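Local coordinates for protein decapping nuclease RAI1 (Candida albicans, PDB 5BUD) that removes NAD caps from the 5' ends of RNAs with the help of divalent metal ions, and directly binds, stabilises and stimulates the exoribonuclease RAT1, at residues S64-I69 with C167-Y172. Residues are numbered along the deposited sequence; the frame is centred on the assembly and turned at random.
Sequences SKFKKI and CEYVGY. With nucleotides of chain C.
Phe66 reaches from the loop between helices 50-54 and 78-92 to meet Tyr169 and Tyr172, which lie nearly one turn apart on helix 158-178. Tyr169 presents the edge of its ring to a face of Phe66 in a T-shaped pair: its CD1 stands 3.5 Å from Phe66 CG, off-centre toward the rim, and the planes meet at 66°. On the opposite face of Phe66 lies CB of Lys68, from the same loop. With CG anti to the backbone N (chi1 -179°), the Phe66 ring extends toward the helix far enough for CZ to come within 3.6 Å of Tyr172 CD2, and these two rings meet obliquely.

Tyr172 links this aromatic cluster to the RNA. The sugar of U1 of chain C rests over one face of its ring, and the ribose O4' is 2.9 Å from Tyr172 OH. One turn back, the carbonyl of Glu168 accepts a 2.6 Å hydrogen bond from O2' of U1, while Glu168 CG passes 3.3 Å from the uracil O2. Gly171 CA lies 3.3 Å from the same O2', so the backbone itself forms part of the sugar's seat.

Farther out, Tyr169 OH is hydrogen-bonded to the carbonyl of Gly61, in the loop that carries Phe66, and Tyr172 OH to the side-chain amide nitrogen of Asn202, before strand 205-214. Glu175, a divalent-metal-binding residue, follows on the same helix, and a manganese ion lies about 4 Å from the nearest atom of the Tyr172 side chain. The chemistry thus divides by partner: apolar ring contacts join loop to helix, whereas ribose recognition through O2' is consistent with an RNA substrate held beside the metals.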
loop_
_atom_site.group_PDB
_atom_site.type_symbol
_atom_site.label_atom_id
_atom_site.label_comp_id
_atom_site.label_asym_id
_atom_site.label_seq_id
_atom_site.Cartn_x
_atom_site.Cartn_y
_atom_site.Cartn_z
ATOM N N SER A 64 -11.465 21.880 -8.366
ATOM C CA SER A 64 -12.316 21.787 -9.568
ATOM C C SER A 64 -11.564 21.339 -10.826
ATOM O O SER A 64 -12.186 20.848 -11.765
ATOM C CB SER A 64 -12.984 23.139 -9.845
ATOM O OG SER A 64 -12.006 24.059 -10.281
ATOM N N LYS A 65 -10.244 21.499 -10.857
ATOM C CA LYS A 65 -9.415 20.994 -11.971
ATOM C C LYS A 65 -8.717 19.638 -11.696
ATOM O O LYS A 65 -7.859 19.207 -12.452
ATOM C CB LYS A 65 -8.346 22.006 -12.321
ATOM C CG LYS A 65 -8.839 23.437 -12.490
ATOM C CD LYS A 65 -7.732 24.354 -13.007
ATOM C CE LYS A 65 -6.437 24.206 -12.213
ATOM N NZ LYS A 65 -5.533 25.392 -12.274
ATOM N N PHE A 66 -9.056 18.993 -10.595
ATOM C CA PHE A 66 -8.463 17.703 -10.240
ATOM C C PHE A 66 -8.636 16.681 -11.377
ATOM O O PHE A 66 -9.750 16.427 -11.806
ATOM C CB PHE A 66 -9.126 17.227 -8.940
ATOM C CG PHE A 66 -8.625 15.902 -8.403
ATOM C CD1 PHE A 66 -7.337 15.432 -8.637
ATOM C CD2 PHE A 66 -9.451 15.154 -7.590
ATOM C CE1 PHE A 66 -6.922 14.214 -8.122
ATOM C CE2 PHE A 66 -9.031 13.948 -7.045
ATOM C CZ PHE A 66 -7.776 13.472 -7.323
ATOM N N LYS A 67 -7.531 16.124 -11.867
ATOM C CA LYS A 67 -7.571 15.026 -12.832
ATOM C C LYS A 67 -7.519 13.667 -12.116
ATOM O O LYS A 67 -6.441 13.177 -11.744
ATOM C CB LYS A 67 -6.432 15.138 -13.829
ATOM C CG LYS A 67 -6.427 13.986 -14.816
ATOM C CD LYS A 67 -5.702 14.326 -16.103
ATOM C CE LYS A 67 -5.800 13.187 -17.129
ATOM N NZ LYS A 67 -4.667 12.218 -17.067
ATOM N N LYS A 68 -8.698 13.085 -11.926
ATOM C CA LYS A 68 -8.896 11.928 -11.071
ATOM C C LYS A 68 -9.099 10.656 -11.890
ATOM O O LYS A 68 -9.974 10.613 -12.750
ATOM C CB LYS A 68 -10.144 12.183 -10.259
ATOM C CG LYS A 68 -10.477 11.149 -9.201
ATOM C CD LYS A 68 -11.823 11.491 -8.601
ATOM C CE LYS A 68 -11.931 11.040 -7.163
ATOM N NZ LYS A 68 -11.810 9.571 -7.002
ATOM N N ILE A 69 -8.301 9.623 -11.632
ATOM C CA ILE A 69 -8.463 8.366 -12.358
ATOM C C ILE A 69 -9.751 7.659 -11.901
ATOM O O ILE A 69 -10.041 7.593 -10.706
ATOM C CB ILE A 69 -7.205 7.470 -12.254
ATOM C CG1 ILE A 69 -7.325 6.268 -13.188
ATOM C CG2 ILE A 69 -6.957 6.988 -10.831
ATOM C CD1 ILE A 69 -6.017 5.543 -13.420
ATOM N N CYS A 167 -11.626 16.358 1.083
ATOM C CA CYS A 167 -10.577 15.742 1.925
ATOM C C CYS A 167 -9.799 14.675 1.141
ATOM O O CYS A 167 -8.565 14.573 1.274
ATOM C CB CYS A 167 -11.163 15.188 3.219
ATOM S SG CYS A 167 -11.547 16.452 4.451
ATOM N N GLU A 168 -10.495 13.949 0.258
ATOM C CA GLU A 168 -9.834 12.998 -0.646
ATOM C C GLU A 168 -8.835 13.699 -1.534
ATOM O O GLU A 168 -7.749 13.191 -1.814
ATOM C CB GLU A 168 -10.868 12.186 -1.464
ATOM C CG GLU A 168 -11.544 11.135 -0.602
ATOM C CD GLU A 168 -12.797 10.485 -1.179
ATOM O OE1 GLU A 168 -13.430 9.711 -0.431
ATOM O OE2 GLU A 168 -13.161 10.720 -2.346
ATOM N N TYR A 169 -9.187 14.897 -1.963
ATOM C CA TYR A 169 -8.342 15.657 -2.862
ATOM C C TYR A 169 -7.136 16.193 -2.109
ATOM O O TYR A 169 -6.025 16.233 -2.621
ATOM C CB TYR A 169 -9.150 16.807 -3.448
ATOM C CG TYR A 169 -8.334 17.794 -4.180
ATOM C CD1 TYR A 169 -7.875 17.532 -5.454
ATOM C CD2 TYR A 169 -8.032 19.020 -3.608
ATOM C CE1 TYR A 169 -7.127 18.467 -6.142
ATOM C CE2 TYR A 169 -7.286 19.949 -4.274
ATOM C CZ TYR A 169 -6.837 19.665 -5.547
ATOM O OH TYR A 169 -6.090 20.605 -6.205
ATOM N N VAL A 170 -7.374 16.567 -0.856
ATOM C CA VAL A 170 -6.331 17.152 -0.019
ATOM C C VAL A 170 -5.092 16.280 -0.010
ATOM O O VAL A 170 -3.983 16.788 -0.075
ATOM C CB VAL A 170 -6.887 17.396 1.410
ATOM C CG1 VAL A 170 -5.789 17.471 2.462
ATOM C CG2 VAL A 170 -7.735 18.679 1.427
ATOM N N GLY A 171 -5.268 14.966 0.120
ATOM C CA GLY A 171 -4.120 14.025 0.182
ATOM C C GLY A 171 -3.203 14.154 -1.013
ATOM O O GLY A 171 -1.972 14.132 -0.907
ATOM N N TYR A 172 -3.806 14.223 -2.186
ATOM C CA TYR A 172 -3.041 14.382 -3.435
ATOM C C TYR A 172 -2.485 15.782 -3.596
ATOM O O TYR A 172 -1.389 15.962 -4.094
ATOM C CB TYR A 172 -3.957 14.059 -4.629
ATOM C CG TYR A 172 -4.445 12.638 -4.643
ATOM C CD1 TYR A 172 -3.547 11.562 -4.721
ATOM C CD2 TYR A 172 -5.791 12.364 -4.583
ATOM C CE1 TYR A 172 -4.002 10.258 -4.724
ATOM C CE2 TYR A 172 -6.258 11.070 -4.601
ATOM C CZ TYR A 172 -5.362 10.021 -4.671
ATOM O OH TYR A 172 -5.884 8.756 -4.700
ATOM O OP3 U C 1 -1.888 5.675 0.766
ATOM P P U C 1 -1.512 7.085 0.471
ATOM O OP1 U C 1 -1.341 7.899 1.713
ATOM O OP2 U C 1 -0.400 7.170 -0.540
ATOM O "O5'" U C 1 -2.827 7.625 -0.269
ATOM C "C5'" U C 1 -2.728 8.772 -1.127
ATOM C "C4'" U C 1 -3.987 9.609 -1.087
ATOM O "O4'" U C 1 -5.015 8.983 -1.896
ATOM C "C3'" U C 1 -4.662 9.820 0.264
ATOM O "O3'" U C 1 -4.002 10.841 1.007
ATOM C "C2'" U C 1 -6.053 10.249 -0.187
ATOM O "O2'" U C 1 -6.084 11.556 -0.715
ATOM C "C1'" U C 1 -6.286 9.304 -1.369
ATOM N N1 U C 1 -6.981 8.060 -1.006
ATOM C C2 U C 1 -8.353 8.130 -0.887
ATOM O O2 U C 1 -8.978 9.152 -1.083
ATOM N N3 U C 1 -8.965 6.948 -0.562
ATOM C C4 U C 1 -8.360 5.730 -0.330
ATOM O O4 U C 1 -9.054 4.756 -0.041
ATOM C C5 U C 1 -6.935 5.741 -0.456
ATOM C C6 U C 1 -6.308 6.880 -0.774
ATOM P P U C 2 -4.113 10.934 2.624
ATOM O OP1 U C 2 -3.409 12.179 3.048
ATOM O OP2 U C 2 -3.676 9.639 3.195
ATOM O "O5'" U C 2 -5.673 11.021 2.926
ATOM C "C5'" U C 2 -6.460 12.198 2.681
ATOM C "C4'" U C 2 -7.938 11.901 2.853
ATOM O "O4'" U C 2 -8.364 10.837 1.958
ATOM C "C3'" U C 2 -8.402 11.417 4.219
ATOM O "O3'" U C 2 -8.455 12.524 5.108
ATOM C "C2'" U C 2 -9.757 10.829 3.858
ATOM O "O2'" U C 2 -10.718 11.821 3.544
ATOM C "C1'" U C 2 -9.419 10.105 2.558
ATOM N N1 U C 2 -8.996 8.704 2.728
ATOM C C2 U C 2 -9.995 7.754 2.876
ATOM O O2 U C 2 -11.182 8.036 2.882
ATOM N N3 U C 2 -9.547 6.466 3.036
ATOM C C4 U C 2 -8.234 6.036 3.057
ATOM O O4 U C 2 -7.993 4.838 3.190
ATOM C C5 U C 2 -7.264 7.074 2.886
ATOM C C6 U C 2 -7.668 8.341 2.724
#